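Local atomic coordinates of dITP/XTP pyrophosphatase (Coxiella burnetii, PDB entry 3TQU), a protein that probably hydrolyses non-canonical purine nucleoside triphosphates such as XTP, dITP and ITP to their monophosphates and diphosphate, keeping them out of DNA and RNA. Residues Phe163-Pro166 against Ser167-Arg170; Ala53-Lys56 against Ala57-Ala60; Lys94-Thr97 against Asp98-Ile102. All coordinates share one frame; numbering follows the deposited sequence.

Contact 1. Residues Phe163-Pro166 against Ser167-Arg170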
ATOM      1  N   PHE A 163       0.211   6.652  24.884  1.00 12.35           N
ATOM      2  CA  PHE A 163       0.849   5.591  24.120  1.00 14.07           C
ATOM      3  C   PHE A 163       2.127   5.114  24.803  1.00 13.40           C
ATOM      4  O   PHE A 163       3.201   5.675  24.598  1.00 13.21           O
ATOM      5  CB  PHE A 163       1.142   6.035  22.690  1.00 13.65           C
ATOM      6  CG  PHE A 163       1.592   4.916  21.798  1.00 13.17           C
ATOM      7  CD1 PHE A 163       0.667   4.047  21.243  1.00 12.72           C
ATOM      8  CD2 PHE A 163       2.934   4.723  21.525  1.00 12.05           C
ATOM      9  CE1 PHE A 163       1.076   3.008  20.424  1.00 12.37           C
ATOM     10  CE2 PHE A 163       3.348   3.689  20.704  1.00 12.32           C
ATOM     11  CZ  PHE A 163       2.415   2.833  20.153  1.00 10.58           C
ATOM     12  N   TYR A 164       1.990   4.077  25.622  1.00 11.17           N
ATOM     13  CA  TYR A 164       3.116   3.510  26.354  1.00 12.43           C
ATOM     14  C   TYR A 164       4.030   2.725  25.420  1.00 13.89           C
ATOM     15  O   TYR A 164       3.573   1.862  24.667  1.00 15.40           O
ATOM     16  CB  TYR A 164       2.610   2.611  27.484  1.00 15.60           C
ATOM     17  CG  TYR A 164       3.705   1.977  28.320  1.00 19.38           C
ATOM     18  CD1 TYR A 164       4.036   0.637  28.164  1.00 21.16           C
ATOM     19  CD2 TYR A 164       4.402   2.718  29.266  1.00 23.46           C
ATOM     20  CE1 TYR A 164       5.031   0.052  28.928  1.00 19.15           C
ATOM     21  CE2 TYR A 164       5.400   2.142  30.033  1.00 23.91           C
ATOM     22  CZ  TYR A 164       5.710   0.808  29.858  1.00 22.89           C
ATOM     23  OH  TYR A 164       6.700   0.224  30.615  1.00 24.74           O
ATOM     24  N   VAL A 165       5.322   3.031  25.473  1.00 10.76           N
ATOM     25  CA  VAL A 165       6.302   2.380  24.613  1.00 10.72           C
ATOM     26  C   VAL A 165       7.132   1.398  25.429  1.00 14.75           C
ATOM     27  O   VAL A 165       8.076   1.796  26.108  1.00 15.06           O
ATOM     28  CB  VAL A 165       7.232   3.413  23.955  1.00 13.31           C
ATOM     29  CG1 VAL A 165       8.170   2.734  22.967  1.00 12.57           C
ATOM     30  CG2 VAL A 165       6.408   4.490  23.264  1.00 12.55           C
ATOM     31  N   PRO A 166       6.773   0.106  25.364  1.00 19.57           N
ATOM     32  CA  PRO A 166       7.373  -0.960  26.172  1.00 18.58           C
ATOM     33  C   PRO A 166       8.898  -0.952  26.138  1.00 16.91           C
ATOM     34  O   PRO A 166       9.531  -1.165  27.173  1.00 17.58           O
ATOM     35  CB  PRO A 166       6.832  -2.233  25.516  1.00 20.95           C
ATOM     36  CG  PRO A 166       5.514  -1.825  24.972  1.00 22.54           C
ATOM     37  CD  PRO A 166       5.711  -0.410  24.481  1.00 21.30           C
ATOM     38  N   SER A 167       9.476  -0.703  24.968  1.00 14.71           N
ATOM     39  CA  SER A 167      10.928  -0.740  24.810  1.00 15.12           C
ATOM     40  C   SER A 167      11.633   0.326  25.647  1.00 13.12           C
ATOM     41  O   SER A 167      12.788   0.154  26.043  1.00  9.61           O
ATOM     42  CB  SER A 167      11.300  -0.554  23.341  1.00 13.05           C
ATOM     43  OG  SER A 167      10.885   0.719  22.881  1.00 13.04           O
ATOM     44  N   HIS A 168      10.935   1.429  25.895  1.00 13.54           N
ATOM     45  CA  HIS A 168      11.498   2.560  26.626  1.00 14.25           C
ATOM     46  C   HIS A 168      10.907   2.702  28.024  1.00 17.11           C
ATOM     47  O   HIS A 168      11.391   3.502  28.825  1.00 14.94           O
ATOM     48  CB  HIS A 168      11.289   3.864  25.846  1.00 10.24           C
ATOM     49  CG  HIS A 168      12.185   4.003  24.656  1.00  9.71           C
ATOM     50  ND1 HIS A 168      12.198   3.091  23.623  1.00 11.87           N
ATOM     51  CD2 HIS A 168      13.110   4.939  24.341  1.00  8.29           C
ATOM     52  CE1 HIS A 168      13.089   3.461  22.720  1.00 10.70           C
ATOM     53  NE2 HIS A 168      13.657   4.580  23.133  1.00 10.50           N
ATOM     54  N   GLN A 169       9.869   1.921  28.310  1.00 14.86           N
ATOM     55  CA  GLN A 169       9.153   2.023  29.580  1.00 17.35           C
ATOM     56  C   GLN A 169       8.775   3.476  29.856  1.00 17.05           C
ATOM     57  O   GLN A 169       8.913   3.967  30.975  1.00 14.75           O
ATOM     58  CB  GLN A 169       9.986   1.449  30.732  1.00 19.69           C
ATOM     59  CG  GLN A 169      10.574   0.078  30.435  1.00 19.71           C
ATOM     60  CD  GLN A 169      10.975  -0.680  31.682  1.00 22.25           C
ATOM     61  OE1 GLN A 169      10.282  -0.642  32.701  1.00 21.94           O
ATOM     62  NE2 GLN A 169      12.098  -1.383  31.608  1.00 24.13           N
ATOM     63  N   ARG A 170       8.303   4.149  28.809  1.00 15.91           N
ATOM     64  CA  ARG A 170       7.863   5.538  28.871  1.00 14.70           C
ATOM     65  C   ARG A 170       6.790   5.720  27.803  1.00 11.45           C
ATOM     66  O   ARG A 170       6.760   4.974  26.827  1.00 10.89           O
ATOM     67  CB  ARG A 170       9.024   6.481  28.558  1.00 19.36           C
ATOM     68  CG  ARG A 170      10.041   6.668  29.672  1.00 20.10           C
ATOM     69  CD  ARG A 170      11.312   7.304  29.121  1.00 23.87           C
ATOM     70  NE  ARG A 170      12.287   6.302  28.694  1.00 21.98           N
ATOM     71  CZ  ARG A 170      13.378   6.572  27.982  1.00 22.51           C
ATOM     72  NH1 ARG A 170      13.636   7.814  27.599  1.00 20.38           N
ATOM     73  NH2 ARG A 170      14.211   5.593  27.647  1.00 20.84           N
TER

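Contact 2. Residues Ala53-Lys56 against Ala57-Ala60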
ATOM      1  N   ALA A  53      -3.912   8.250   1.892  1.00  7.40           N
ATOM      2  CA  ALA A  53      -2.610   8.702   1.421  1.00 11.73           C
ATOM      3  C   ALA A  53      -2.619   8.842  -0.095  1.00 11.94           C
ATOM      4  O   ALA A  53      -2.126   9.830  -0.642  1.00 12.91           O
ATOM      5  CB  ALA A  53      -1.513   7.735   1.864  1.00 10.48           C
ATOM      6  N   ILE A  54      -3.195   7.856  -0.777  1.00  8.48           N
ATOM      7  CA  ILE A  54      -3.280   7.899  -2.234  1.00  8.24           C
ATOM      8  C   ILE A  54      -4.216   9.006  -2.707  1.00 12.20           C
ATOM      9  O   ILE A  54      -3.889   9.751  -3.633  1.00  9.96           O
ATOM     10  CB  ILE A  54      -3.725   6.545  -2.818  1.00 10.07           C
ATOM     11  CG1 ILE A  54      -2.588   5.530  -2.684  1.00 10.63           C
ATOM     12  CG2 ILE A  54      -4.115   6.698  -4.271  1.00  8.44           C
ATOM     13  CD1 ILE A  54      -3.004   4.104  -2.939  1.00 12.40           C
ATOM     14  N   ILE A  55      -5.375   9.111  -2.064  1.00 13.32           N
ATOM     15  CA  ILE A  55      -6.355  10.130  -2.419  1.00 13.19           C
ATOM     16  C   ILE A  55      -5.720  11.516  -2.417  1.00 12.38           C
ATOM     17  O   ILE A  55      -5.937  12.310  -3.328  1.00 10.46           O
ATOM     18  CB  ILE A  55      -7.565  10.115  -1.462  1.00 14.08           C
ATOM     19  CG1 ILE A  55      -8.468   8.912  -1.761  1.00 13.32           C
ATOM     20  CG2 ILE A  55      -8.356  11.411  -1.576  1.00 18.45           C
ATOM     21  CD1 ILE A  55      -9.639   8.768  -0.801  1.00 10.90           C
ATOM     22  N   LYS A  56      -4.918  11.792  -1.395  1.00 11.83           N
ATOM     23  CA  LYS A  56      -4.339  13.117  -1.219  1.00 16.17           C
ATOM     24  C   LYS A  56      -3.150  13.358  -2.151  1.00 15.38           C
ATOM     25  O   LYS A  56      -2.976  14.459  -2.672  1.00 11.51           O
ATOM     26  CB  LYS A  56      -3.954  13.340   0.246  1.00 15.42           C
ATOM     27  CG  LYS A  56      -5.149  13.266   1.196  1.00 14.28           C
ATOM     28  CD  LYS A  56      -4.781  13.680   2.611  1.00 14.19           C
ATOM     29  CE  LYS A  56      -3.749  12.744   3.221  1.00 12.10           C
ATOM     30  NZ  LYS A  56      -3.492  13.083   4.653  1.00 13.07           N
ATOM     31  N   ALA A  57      -2.343  12.327  -2.370  1.00 13.41           N
ATOM     32  CA  ALA A  57      -1.213  12.442  -3.284  1.00 10.47           C
ATOM     33  C   ALA A  57      -1.680  12.577  -4.733  1.00  7.54           C
ATOM     34  O   ALA A  57      -1.153  13.393  -5.489  1.00  8.56           O
ATOM     35  CB  ALA A  57      -0.269  11.254  -3.127  1.00  8.62           C
ATOM     36  N   ARG A  58      -2.672  11.781  -5.120  1.00  9.94           N
ATOM     37  CA  ARG A  58      -3.192  11.845  -6.480  1.00 12.27           C
ATOM     38  C   ARG A  58      -3.790  13.213  -6.773  1.00 11.28           C
ATOM     39  O   ARG A  58      -3.641  13.743  -7.875  1.00 11.18           O
ATOM     40  CB  ARG A  58      -4.244  10.766  -6.730  1.00 13.35           C
ATOM     41  CG  ARG A  58      -4.796  10.814  -8.150  1.00 17.12           C
ATOM     42  CD  ARG A  58      -6.172  10.182  -8.267  1.00 23.64           C
ATOM     43  NE  ARG A  58      -6.170   8.754  -7.974  1.00 25.79           N
ATOM     44  CZ  ARG A  58      -6.797   8.212  -6.938  1.00 25.99           C
ATOM     45  NH1 ARG A  58      -7.470   8.982  -6.098  1.00 29.70           N
ATOM     46  NH2 ARG A  58      -6.751   6.906  -6.739  1.00 22.02           N
ATOM     47  N   HIS A  59      -4.477  13.772  -5.781  1.00 11.93           N
ATOM     48  CA  HIS A  59      -5.083  15.093  -5.905  1.00 14.75           C
ATOM     49  C   HIS A  59      -4.012  16.145  -6.158  1.00 17.22           C
ATOM     50  O   HIS A  59      -4.108  16.931  -7.103  1.00 20.22           O
ATOM     51  CB  HIS A  59      -5.867  15.430  -4.634  1.00 15.08           C
ATOM     52  CG  HIS A  59      -6.456  16.806  -4.631  1.00 20.73           C
ATOM     53  ND1 HIS A  59      -7.401  17.215  -5.547  1.00 18.72           N
ATOM     54  CD2 HIS A  59      -6.243  17.863  -3.812  1.00 20.45           C
ATOM     55  CE1 HIS A  59      -7.741  18.466  -5.295  1.00 22.72           C
ATOM     56  NE2 HIS A  59      -7.052  18.883  -4.248  1.00 22.93           N
ATOM     57  N   ALA A  60      -2.987  16.150  -5.311  1.00 13.64           N
ATOM     58  CA  ALA A  60      -1.903  17.115  -5.433  1.00 11.74           C
ATOM     59  C   ALA A  60      -1.205  17.005  -6.788  1.00 11.08           C
ATOM     60  O   ALA A  60      -0.891  18.018  -7.421  1.00 13.65           O
ATOM     61  CB  ALA A  60      -0.905  16.937  -4.296  1.00 16.11           C
TER
HETATM   62  O   HOH W   1      -7.730  11.820  -5.358  1.00 20.92           O

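Contact 3. Residues Lys94-Thr97 against Asp98-Ile102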
ATOM      1  N   LYS A  94     -16.274  16.608  16.041  1.00 37.19           N
ATOM      2  CA  LYS A  94     -15.591  17.731  15.412  1.00 42.20           C
ATOM      3  C   LYS A  94     -15.345  18.841  16.431  1.00 40.51           C
ATOM      4  O   LYS A  94     -16.100  18.994  17.392  1.00 39.39           O
ATOM      5  CB  LYS A  94     -16.400  18.271  14.232  1.00 48.55           C
ATOM      6  CG  LYS A  94     -17.520  19.214  14.635  1.00 54.15           C
ATOM      7  CD  LYS A  94     -18.224  19.804  13.422  1.00 58.73           C
ATOM      8  CE  LYS A  94     -19.021  18.749  12.674  1.00 61.34           C
ATOM      9  NZ  LYS A  94     -19.807  19.343  11.557  1.00 64.78           N
ATOM     10  N   ASN A  95     -14.284  19.610  16.215  1.00 41.29           N
ATOM     11  CA  ASN A  95     -13.925  20.705  17.111  1.00 41.18           C
ATOM     12  C   ASN A  95     -13.468  20.238  18.493  1.00 36.11           C
ATOM     13  O   ASN A  95     -13.432  21.024  19.439  1.00 37.35           O
ATOM     14  CB  ASN A  95     -15.085  21.696  17.240  1.00 43.91           C
ATOM     15  CG  ASN A  95     -15.298  22.509  15.978  1.00 48.30           C
ATOM     16  OD1 ASN A  95     -14.644  22.280  14.963  1.00 47.13           O
ATOM     17  ND2 ASN A  95     -16.218  23.465  16.037  1.00 51.85           N
ATOM     18  N   ALA A  96     -13.113  18.961  18.605  1.00 30.85           N
ATOM     19  CA  ALA A  96     -12.624  18.418  19.867  1.00 25.25           C
ATOM     20  C   ALA A  96     -11.119  18.619  19.991  1.00 23.53           C
ATOM     21  O   ALA A  96     -10.433  18.849  18.998  1.00 24.19           O
ATOM     22  CB  ALA A  96     -12.974  16.943  19.983  1.00 24.10           C
ATOM     23  N   THR A  97     -10.613  18.525  21.217  1.00 19.88           N
ATOM     24  CA  THR A  97      -9.191  18.703  21.489  1.00 17.07           C
ATOM     25  C   THR A  97      -8.477  17.359  21.607  1.00 18.43           C
ATOM     26  O   THR A  97      -9.117  16.307  21.625  1.00 20.29           O
ATOM     27  CB  THR A  97      -8.982  19.456  22.806  1.00 19.15           C
ATOM     28  OG1 THR A  97      -9.562  18.699  23.877  1.00 17.29           O
ATOM     29  CG2 THR A  97      -9.640  20.833  22.748  1.00 20.07           C
ATOM     30  N   ASP A  98      -7.149  17.402  21.689  1.00 19.24           N
ATOM     31  CA  ASP A  98      -6.363  16.192  21.909  1.00 16.41           C
ATOM     32  C   ASP A  98      -6.734  15.574  23.249  1.00 17.99           C
ATOM     33  O   ASP A  98      -6.869  14.357  23.370  1.00 15.14           O
ATOM     34  CB  ASP A  98      -4.868  16.501  21.884  1.00 14.03           C
ATOM     35  CG  ASP A  98      -4.355  16.812  20.489  1.00 18.32           C
ATOM     36  OD1 ASP A  98      -5.101  16.592  19.505  1.00 15.41           O
ATOM     37  OD2 ASP A  98      -3.193  17.260  20.381  1.00 18.27           O
ATOM     38  N   ALA A  99      -6.900  16.426  24.255  1.00 17.92           N
ATOM     39  CA  ALA A  99      -7.275  15.977  25.590  1.00 19.54           C
ATOM     40  C   ALA A  99      -8.604  15.228  25.582  1.00 21.11           C
ATOM     41  O   ALA A  99      -8.751  14.207  26.249  1.00 22.53           O
ATOM     42  CB  ALA A  99      -7.346  17.161  26.541  1.00 17.65           C
ATOM     43  N   GLU A 100      -9.573  15.751  24.836  1.00 21.05           N
ATOM     44  CA  GLU A 100     -10.882  15.118  24.724  1.00 24.49           C
ATOM     45  C   GLU A 100     -10.781  13.740  24.082  1.00 21.50           C
ATOM     46  O   GLU A 100     -11.385  12.778  24.557  1.00 21.49           O
ATOM     47  CB  GLU A 100     -11.834  15.990  23.905  1.00 28.00           C
ATOM     48  CG  GLU A 100     -12.277  17.264  24.596  1.00 31.13           C
ATOM     49  CD  GLU A 100     -13.261  18.053  23.758  1.00 34.86           C
ATOM     50  OE1 GLU A 100     -14.459  17.699  23.760  1.00 40.36           O
ATOM     51  OE2 GLU A 100     -12.837  19.018  23.088  1.00 31.89           O
ATOM     52  N   ARG A 101     -10.022  13.656  22.993  1.00 18.33           N
ATOM     53  CA  ARG A 101      -9.831  12.394  22.287  1.00 17.86           C
ATOM     54  C   ARG A 101      -9.170  11.348  23.182  1.00 17.81           C
ATOM     55  O   ARG A 101      -9.543  10.174  23.158  1.00 18.18           O
ATOM     56  CB  ARG A 101      -9.009  12.607  21.011  1.00 19.98           C
ATOM     57  CG  ARG A 101      -9.797  13.243  19.872  1.00 22.45           C
ATOM     58  CD  ARG A 101      -8.934  13.459  18.635  1.00 21.79           C
ATOM     59  NE  ARG A 101      -8.112  14.660  18.749  1.00 22.80           N
ATOM     60  CZ  ARG A 101      -8.538  15.884  18.452  1.00 25.31           C
ATOM     61  NH1 ARG A 101      -9.780  16.068  18.021  1.00 24.70           N
ATOM     62  NH2 ARG A 101      -7.725  16.923  18.587  1.00 22.21           N
ATOM     63  N   ILE A 102      -8.188  11.782  23.966  1.00 15.42           N
ATOM     64  CA  ILE A 102      -7.512  10.900  24.911  1.00 16.49           C
ATOM     65  C   ILE A 102      -8.517  10.312  25.896  1.00 23.98           C
ATOM     66  O   ILE A 102      -8.474   9.120  26.208  1.00 25.29           O
ATOM     67  CB  ILE A 102      -6.410  11.647  25.685  1.00 17.86           C
ATOM     68  CG1 ILE A 102      -5.217  11.926  24.770  1.00 15.36           C
ATOM     69  CG2 ILE A 102      -5.968  10.842  26.893  1.00 17.17           C
ATOM     70  CD1 ILE A 102      -4.234  12.924  25.329  1.00 15.25           C
TER
HETATM   71  O   HOH W   2     -14.090  21.064  22.335  1.00 46.85           O
HETATM   72  O   HOH W   3     -11.656  17.245  16.356  1.00 37.56           O

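Contact 1. Residues Phe163-Pro166 against Ser167-Arg170
Tyr164 lays its ring alongside the backbone of Gln169 as the chain comes back round a tight turn. CE2 of Tyr164 lies 3.6 Å from Gln169 C, while the hydroxyl oxygen OH of Tyr164 reaches past the peptide to sit 3.2 Å from Gln169 CA. The two side chains run next to each other in the same direction, the ring and the amide plane of Gln169 turned 71° apart, so they meet along their flanks and do not stack. With CG opposite the backbone nitrogen, a chi1 of -179° carries the tyrosine ring across to the Gln169-Arg170 peptide.

The chain here forms a beta hairpin whose turn ends in a G1 beta bulge: Gln169 and Arg170 both stand opposite Val165. Val165 N donates to Arg170 O at 2.8 Å. Val165 O accepts His168 N at 2.9 Å, closing a type I turn with Pro166 and Ser167 at its corners. Gln169 N adds weak bonds to Val165 O and Pro166 O. Gln169 has positive phi and psi, the backbone twist that brings the chain into the bulge.

Ser167 OG hydrogen-bonds His168 ND1 at 2.8 Å, in the ring plane at its edge, and Val165 CG1 packs 3.4 Å from that same Ser167 OG. Arg170 curls back so that its NE donates to His168 O at 2.9 Å, tying the outgoing strand to the turn.

The hairpin joins strand 163-165 to strand 170-171, at one border of the mixed sheet within the chain. Tyr164 pairs through its backbone with Glu146 of strand 137-147, Val165 leans on Trp143 of that strand, and on the loop side His168 NE2 bonds Glu179 of helix 177-183.

Contact 2. Residues Ala53-Lys56 against Ala57-Ala60
Arg58 folds back over Ile54, one turn earlier in the alpha helix 49-64, which packs against the central sheet of this Ham1-family fold. Its CG stands opposite the backbone nitrogen, and a bend at chi3 (-64°) swings the guanidinium back along the helix. One face of that group comes down on the Ile54 methyl CG2, which lies 3.6 Å from Arg58 NH2. The Ile54 branch that makes this touch is the one opposite its own backbone nitrogen, and the two side chains slant across each other.

The amides of Ala57, Arg58, His59 and Ala60 donate to the carbonyls four residues back; Arg58 N to Ile54 O is 2.8 Å. Ala57 CB sits 3.4 Å from Ala53 O, on the flank of the helix that rests on Ala70 of strand 68-77 and Met128 of strand 118-128.

Lys56 leaves the helix in another direction, and its NZ bonds Asp71 O and Glu44 OE2; Glu44 also binds the calcium ion, so the lysine is a second-shell group at the metal site, while His59 NE2 hydrogen-bonds Pro40 O. Arg58 NH2 forms a salt bridge with Glu51 and a hydrogen bond with Ser47, both of the second subunit, which makes this face of the helix part of the dimer contact.

At the edge of the guanidinium and in its plane, a water accepts from Arg58 NH1 at 2.9 Å and donates to Ile55 O at 2.8 Å.

Contact 3. Residues Lys94-Thr97 against Asp98-Ile102
Thr97 O sits over the centre of the Arg101 guanidinium, 3.2 Å above its plane, so a carbonyl oxygen faces the flat of a cation. The arginine, bent at chi3 (-80°), wraps back over the start of its own helix. In the guanidinium plane, Arg101 NH2 forms a salt bridge to Asp98 OD1 at 2.8 Å, its N-H…O angle 178°. NH1 and NH2 also give weak bonds to Ala96 O, the closer one from Arg101 NH1 at 3.0 Å.

Thr97 is the N-cap of helix 98-112, and with Glu100 it forms a capping box. Thr97 OG1, wedged between its own backbone nitrogen and carbonyl carbon (chi1 61°), accepts Glu100 N at 3.1 Å. In return Glu100 OE2 takes Thr97 N at 2.9 Å, the donor approaching from above the carboxylate plane. The two side chains cross at about a right angle, and the Ala96 methyl CB lies 3.7 Å from Glu100 OE2.

Arg101 N donates to Thr97 O at 3.1 Å, a first i to i+4 bond of the helix. The other carboxylate oxygen of Asp98, OD2, accepts the backbone N of Gly158, a residue predicted to bind substrate.

Overall arrangement
All three contacts are local, and no two share an element: contact 2 lies within helix 49-64, contact 3 at the start of helix 98-112, contact 1 in the 163-171 hairpin. Contact 2 is the most buried, pressed on the sheet and reaching the second subunit and the calcium site; its chemistry mixes methyl packing with charged groups bound outside the helix. Contact 3 is a surface contact dominated by capping bonds and one salt bridge. Contact 1, partly buried, is held chiefly by backbone bonds and a tyrosine ring laid along the backbone. Contacts 1 and 2 lie on opposite sides of the chain's centre, about 33 Å apart between centres; contacts 1 and 3 come within about 8 Å at their nearest atoms.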